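PDB 5JO8: CEP104 from Gallus gallus, which probably binds tubulin or microtubules through its all-helical TOG domain and takes part in the protein interaction network of the centriole. Local coordinates for residues G222-R227 and D233-I238; A249-L254 and D272-I277. All blocks are in the same frame, centred on the assembly; numbering follows the deposited sequence.

Contact 1 (G222-R227 and D233-I238)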
loop_
_atom_site.group_PDB
_atom_site.type_symbol
_atom_site.label_atom_id
_atom_site.label_comp_id
_atom_site.label_asym_id
_atom_site.label_seq_id
_atom_site.Cartn_x
_atom_site.Cartn_y
_atom_site.Cartn_z
ATOM N N GLY A 222 4.007 -5.508 -18.622
ATOM C CA GLY A 222 5.302 -5.263 -18.019
ATOM C C GLY A 222 5.751 -6.448 -17.181
ATOM O O GLY A 222 6.902 -6.881 -17.265
ATOM N N ALA A 223 4.832 -6.979 -16.377
ATOM C CA ALA A 223 5.132 -8.102 -15.494
ATOM C C ALA A 223 5.474 -9.390 -16.258
ATOM O O ALA A 223 6.129 -10.273 -15.710
ATOM C CB ALA A 223 3.972 -8.346 -14.518
ATOM N N LEU A 224 5.030 -9.486 -17.513
ATOM C CA LEU A 224 5.333 -10.653 -18.346
ATOM C C LEU A 224 6.817 -10.730 -18.658
ATOM O O LEU A 224 7.316 -11.781 -19.066
ATOM C CB LEU A 224 4.552 -10.604 -19.661
ATOM C CG LEU A 224 3.038 -10.820 -19.626
ATOM C CD1 LEU A 224 2.436 -10.653 -21.015
ATOM C CD2 LEU A 224 2.718 -12.191 -19.051
ATOM N N GLU A 225 7.524 -9.623 -18.477
ATOM C CA GLU A 225 8.958 -9.596 -18.737
ATOM C C GLU A 225 9.760 -9.989 -17.502
ATOM O O GLU A 225 10.982 -10.109 -17.559
ATOM C CB GLU A 225 9.384 -8.208 -19.228
ATOM C CG GLU A 225 8.651 -7.750 -20.478
ATOM C CD GLU A 225 9.376 -6.635 -21.198
ATOM O OE1 GLU A 225 9.950 -5.759 -20.514
ATOM O OE2 GLU A 225 9.383 -6.638 -22.448
ATOM N N HIS A 226 9.080 -10.188 -16.379
ATOM C CA HIS A 226 9.797 -10.490 -15.146
ATOM C C HIS A 226 10.585 -11.790 -15.261
ATOM O O HIS A 226 10.173 -12.716 -15.955
ATOM C CB HIS A 226 8.852 -10.538 -13.945
ATOM C CG HIS A 226 9.556 -10.428 -12.628
ATOM N ND1 HIS A 226 10.118 -11.508 -11.986
ATOM C CD2 HIS A 226 9.814 -9.350 -11.848
ATOM C CE1 HIS A 226 10.679 -11.106 -10.859
ATOM N NE2 HIS A 226 10.508 -9.800 -10.752
ATOM N N ARG A 227 11.728 -11.854 -14.591
ATOM C CA ARG A 227 12.591 -13.028 -14.709
ATOM C C ARG A 227 12.019 -14.285 -14.046
ATOM O O ARG A 227 12.419 -15.400 -14.371
ATOM C CB ARG A 227 13.992 -12.720 -14.170
ATOM C CG ARG A 227 14.032 -12.337 -12.705
ATOM C CD ARG A 227 15.414 -11.832 -12.318
ATOM N NE ARG A 227 15.506 -11.535 -10.890
ATOM C CZ ARG A 227 16.615 -11.125 -10.283
ATOM N NH1 ARG A 227 17.732 -10.962 -10.978
ATOM N NH2 ARG A 227 16.605 -10.880 -8.978
ATOM N N ASP A 233 3.299 -15.790 -14.411
ATOM C CA ASP A 233 2.079 -16.579 -14.411
ATOM C C ASP A 233 0.892 -15.803 -13.837
ATOM O O ASP A 233 -0.218 -15.902 -14.356
ATOM C CB ASP A 233 2.286 -17.903 -13.675
ATOM C CG ASP A 233 1.034 -18.756 -13.646
ATOM O OD1 ASP A 233 0.663 -19.298 -14.708
ATOM O OD2 ASP A 233 0.427 -18.893 -12.563
ATOM N N VAL A 234 1.121 -15.001 -12.792
ATOM C CA VAL A 234 0.035 -14.175 -12.276
ATOM C C VAL A 234 -0.338 -13.109 -13.306
ATOM O O VAL A 234 -1.515 -12.816 -13.506
ATOM C CB VAL A 234 0.372 -13.535 -10.925
ATOM C CG1 VAL A 234 -0.826 -12.735 -10.417
ATOM C CG2 VAL A 234 0.764 -14.610 -9.928
ATOM N N ALA A 235 0.668 -12.545 -13.970
ATOM C CA ALA A 235 0.413 -11.559 -15.016
ATOM C C ALA A 235 -0.471 -12.144 -16.123
ATOM O O ALA A 235 -1.409 -11.494 -16.589
ATOM C CB ALA A 235 1.724 -11.022 -15.572
ATOM N N LEU A 236 -0.204 -13.397 -16.501
ATOM C CA LEU A 236 -1.056 -14.080 -17.467
ATOM C C LEU A 236 -2.490 -14.215 -16.969
ATOM O O LEU A 236 -3.430 -13.970 -17.713
ATOM C CB LEU A 236 -0.500 -15.463 -17.778
ATOM C CG LEU A 236 0.814 -15.510 -18.540
ATOM C CD1 LEU A 236 1.358 -16.925 -18.465
ATOM C CD2 LEU A 236 0.586 -15.085 -19.985
ATOM N N ARG A 237 -2.657 -14.619 -15.714
ATOM C CA ARG A 237 -3.994 -14.740 -15.132
ATOM C C ARG A 237 -4.758 -13.425 -15.182
ATOM O O ARG A 237 -5.959 -13.398 -15.454
ATOM C CB ARG A 237 -3.924 -15.235 -13.688
ATOM C CG ARG A 237 -3.386 -16.647 -13.561
ATOM C CD ARG A 237 -3.919 -17.330 -12.307
ATOM N NE ARG A 237 -3.597 -16.612 -11.076
ATOM C CZ ARG A 237 -2.524 -16.850 -10.324
ATOM N NH1 ARG A 237 -1.655 -17.786 -10.684
ATOM N NH2 ARG A 237 -2.317 -16.153 -9.213
ATOM N N ILE A 238 -4.053 -12.323 -14.937
ATOM C CA ILE A 238 -4.669 -11.009 -14.968
ATOM C C ILE A 238 -5.166 -10.718 -16.380
ATOM O O ILE A 238 -6.301 -10.280 -16.576
ATOM C CB ILE A 238 -3.675 -9.949 -14.466
ATOM C CG1 ILE A 238 -3.503 -10.041 -12.946
ATOM C CG2 ILE A 238 -4.123 -8.542 -14.857
ATOM C CD1 ILE A 238 -2.297 -9.286 -12.425
#

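Contact 2 (A249-L254 and D272-I277)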
loop_
_atom_site.group_PDB
_atom_site.type_symbol
_atom_site.label_atom_id
_atom_site.label_comp_id
_atom_site.label_asym_id
_atom_site.label_seq_id
_atom_site.Cartn_x
_atom_site.Cartn_y
_atom_site.Cartn_z
ATOM N N ALA A 249 -10.286 -5.057 -26.900
ATOM C CA ALA A 249 -9.295 -4.142 -26.340
ATOM C C ALA A 249 -7.987 -4.855 -26.038
ATOM O O ALA A 249 -6.908 -4.326 -26.298
ATOM C CB ALA A 249 -9.838 -3.472 -25.087
ATOM N N ILE A 250 -8.085 -6.068 -25.507
ATOM C CA ILE A 250 -6.895 -6.830 -25.168
ATOM C C ILE A 250 -6.112 -7.210 -26.413
ATOM O O ILE A 250 -4.891 -7.042 -26.470
ATOM C CB ILE A 250 -7.245 -8.059 -24.317
ATOM C CG1 ILE A 250 -7.935 -7.638 -23.015
ATOM C CG2 ILE A 250 -5.999 -8.879 -24.045
ATOM C CD1 ILE A 250 -7.292 -6.487 -22.306
ATOM N N LEU A 251 -6.809 -7.722 -27.422
ATOM C CA LEU A 251 -6.140 -8.110 -28.657
ATOM C C LEU A 251 -5.508 -6.912 -29.370
ATOM O O LEU A 251 -4.463 -7.040 -30.012
ATOM C CB LEU A 251 -7.118 -8.833 -29.583
ATOM C CG LEU A 251 -7.566 -10.194 -29.062
ATOM C CD1 LEU A 251 -8.758 -10.689 -29.868
ATOM C CD2 LEU A 251 -6.412 -11.179 -29.132
ATOM N N GLU A 252 -6.153 -5.758 -29.251
ATOM C CA GLU A 252 -5.646 -4.524 -29.844
ATOM C C GLU A 252 -4.423 -4.003 -29.098
ATOM O O GLU A 252 -3.634 -3.241 -29.649
ATOM C CB GLU A 252 -6.747 -3.464 -29.876
ATOM C CG GLU A 252 -7.784 -3.691 -30.976
ATOM C CD GLU A 252 -9.118 -3.041 -30.659
ATOM O OE1 GLU A 252 -9.205 -2.324 -29.638
ATOM O OE2 GLU A 252 -10.082 -3.259 -31.425
ATOM N N TYR A 253 -4.261 -4.422 -27.849
ATOM C CA TYR A 253 -3.147 -3.941 -27.048
ATOM C C TYR A 253 -1.888 -4.735 -27.336
ATOM O O TYR A 253 -0.791 -4.179 -27.468
ATOM C CB TYR A 253 -3.490 -4.026 -25.551
ATOM C CG TYR A 253 -2.547 -3.234 -24.674
ATOM C CD1 TYR A 253 -2.791 -1.894 -24.408
ATOM C CD2 TYR A 253 -1.412 -3.812 -24.123
ATOM C CE1 TYR A 253 -1.920 -1.146 -23.616
ATOM C CE2 TYR A 253 -0.534 -3.074 -23.326
ATOM C CZ TYR A 253 -0.804 -1.744 -23.076
ATOM O OH TYR A 253 0.051 -1.002 -22.293
ATOM N N LEU A 254 -2.055 -6.056 -27.411
ATOM C CA LEU A 254 -0.937 -6.970 -27.481
ATOM C C LEU A 254 -0.338 -6.954 -28.866
ATOM O O LEU A 254 -0.978 -6.485 -29.824
ATOM C CB LEU A 254 -1.415 -8.382 -27.112
ATOM C CG LEU A 254 -1.851 -8.534 -25.653
ATOM C CD1 LEU A 254 -2.664 -9.805 -25.480
ATOM C CD2 LEU A 254 -0.639 -8.553 -24.719
ATOM N N ASP A 272 -3.069 -19.177 -27.373
ATOM C CA ASP A 272 -3.800 -20.446 -27.250
ATOM C C ASP A 272 -4.854 -20.351 -26.158
ATOM O O ASP A 272 -5.970 -20.858 -26.309
ATOM C CB ASP A 272 -2.865 -21.613 -26.942
ATOM C CG ASP A 272 -2.067 -22.050 -28.144
ATOM O OD1 ASP A 272 -2.433 -21.668 -29.279
ATOM O OD2 ASP A 272 -1.075 -22.778 -27.945
ATOM N N GLY A 273 -4.488 -19.703 -25.053
ATOM C CA GLY A 273 -5.406 -19.502 -23.950
ATOM C C GLY A 273 -6.607 -18.692 -24.381
ATOM O O GLY A 273 -7.735 -19.011 -24.017
ATOM N N PHE A 274 -6.368 -17.629 -25.156
ATOM C CA PHE A 274 -7.459 -16.830 -25.681
ATOM C C PHE A 274 -8.407 -17.698 -26.518
ATOM O O PHE A 274 -9.631 -17.608 -26.395
ATOM C CB PHE A 274 -6.930 -15.685 -26.552
ATOM C CG PHE A 274 -6.240 -14.575 -25.791
ATOM C CD1 PHE A 274 -6.392 -14.421 -24.416
ATOM C CD2 PHE A 274 -5.445 -13.669 -26.475
ATOM C CE1 PHE A 274 -5.748 -13.383 -23.744
ATOM C CE2 PHE A 274 -4.807 -12.635 -25.816
ATOM C CZ PHE A 274 -4.958 -12.489 -24.450
ATOM N N THR A 275 -7.828 -18.513 -27.388
ATOM C CA THR A 275 -8.620 -19.380 -28.250
ATOM C C THR A 275 -9.373 -20.438 -27.431
ATOM O O THR A 275 -10.489 -20.813 -27.781
ATOM C CB THR A 275 -7.744 -20.015 -29.336
ATOM O OG1 THR A 275 -7.191 -18.978 -30.159
ATOM C CG2 THR A 275 -8.561 -20.969 -30.219
ATOM N N LYS A 276 -8.777 -20.884 -26.325
ATOM C CA LYS A 276 -9.473 -21.772 -25.386
ATOM C C LYS A 276 -10.682 -21.084 -24.754
ATOM O O LYS A 276 -11.730 -21.703 -24.571
ATOM C CB LYS A 276 -8.519 -22.270 -24.299
ATOM C CG LYS A 276 -7.473 -23.243 -24.805
ATOM C CD LYS A 276 -6.529 -23.692 -23.706
ATOM C CE LYS A 276 -5.561 -24.748 -24.224
ATOM N NZ LYS A 276 -4.729 -25.338 -23.137
ATOM N N ILE A 277 -10.528 -19.805 -24.417
ATOM C CA ILE A 277 -11.613 -19.011 -23.859
ATOM C C ILE A 277 -12.694 -18.750 -24.907
ATOM O O ILE A 277 -13.886 -18.710 -24.592
ATOM C CB ILE A 277 -11.068 -17.697 -23.228
ATOM C CG1 ILE A 277 -10.160 -18.025 -22.037
ATOM C CG2 ILE A 277 -12.206 -16.776 -22.818
ATOM C CD1 ILE A 277 -9.331 -16.847 -21.537
#

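Contact 1 (G222-R227 and D233-I238)
The backbones come within 5.9 Å of each other between Ala223 CA and Ala235 CA, a separation allowed by the single methyl group that each residue puts between them. This contact closes a helical hairpin of the TOG domain, an array of HEAT-like helices: segment 222-227 carries the chain out of helix 213-223, and helix 229-245 returns alongside it. Ile238 packing back on Val216 and Ala220 shows that the two run in roughly opposite senses. Both alanine methyls point at the other segment, bringing Ala223 CB to 3.7 Å from Ala235 CB.

Leu224 adds a second apolar contact. Its CG lies beside the backbone N and anti to the carbonyl carbon (chi1 -70°), and although the side chain does not set out straight at the partner helix, the CD2 branch reaches it. That one methyl, Leu224 CD2, sits 3.8 Å from Ala235 CB, while also meeting Leu236, whose side chain crosses that of Leu224 at about a right angle. Beyond this pair, Leu236 touches Leu266 and Leu270, so apolar contacts continue into helix 265-276.

No hydrogen bond spans the two segments. A type I turn from Ala223 to His226 leads the chain onward from the first helix, with His226 N bonded to Ala223 O at 3.0 Å. The His226 ring is tethered at both nitrogens, ND1 to Val228 N and NE2 to Ser185 O. Between the leucines, Leu224 CD2 stands 3.7 Å from Leu236 CD2 and 3.9 Å from Leu236 CG.

Contact 2 (A249-L254 and D272-I277)
The flat group here is the Phe274 ring, and Leu254 CD1 meets it at the edge, close to the ring plane, 3.6 Å from Phe274 CE2. Ile250 CG2 and Leu251 CD2 approach the same ring obliquely. A second aromatic ring, Tyr243 of helix 229-245, stacks with Phe274, and Ile239 of that helix touches it too. The contact is plain apolar packing, in which Phe274 joins helix 265-276 to helix 247-253 among the last helices of the all-helical TOG domain structure.

Phe274 extends toward helix 247-253 with CG beside its backbone N (chi1 -71°). It bridges backbones that stay well apart, since the nearest CA atoms, those of Leu251 and Phe274, are separated by 9.3 Å. Three neighbouring ring carbons do the touching. Ile250 CG2 lies 3.8 Å from Phe274 CZ; a chi1 of -59° sets CG1 beside the backbone N and leaves CG2 anti to it, facing the ring, while the CG1 arm turns away. Leu251 CD2 lies 3.8 Å from Phe274 CD2, the two side chains sliding past each other in opposite directions. Leu254 comes from the opposite direction to Phe274, and its CD1 faces the CE2-CZ bond, 3.7 Å from Phe274 CZ.

Ile250 O accepts two backbone N-H groups, from Leu254 N at 3.1 Å and from Tyr253 N at 3.0 Å, which holds the turn leading to Leu254.

Across the segments every contact is carbon to carbon, with no hydrogen bond and 129 Å² of surface buried. The attraction between them therefore rests on dispersion and hydrophobic burial around one aromatic ring, with shape rather than bond direction fixing the fit.

How the contacts relate
The centres of contact 1 and contact 2 lie 15 Å apart, on the same side of the chain's centre, with nearest atoms about 5 Å from each other and no direct touch. They come in series along the chain: contact 1 closes before helix 247-253, which follows helix 229-245, opens contact 2. Helix 229-245 connects them, for it carries one half of contact 1 and also supplies Ile239 and Tyr243 to Phe274. Helix 265-276, which carries one half of contact 2, also borders contact 1. This is consistent with the last four helices packing as one apolar unit, which builds the C-terminal end of the TOG domain structure.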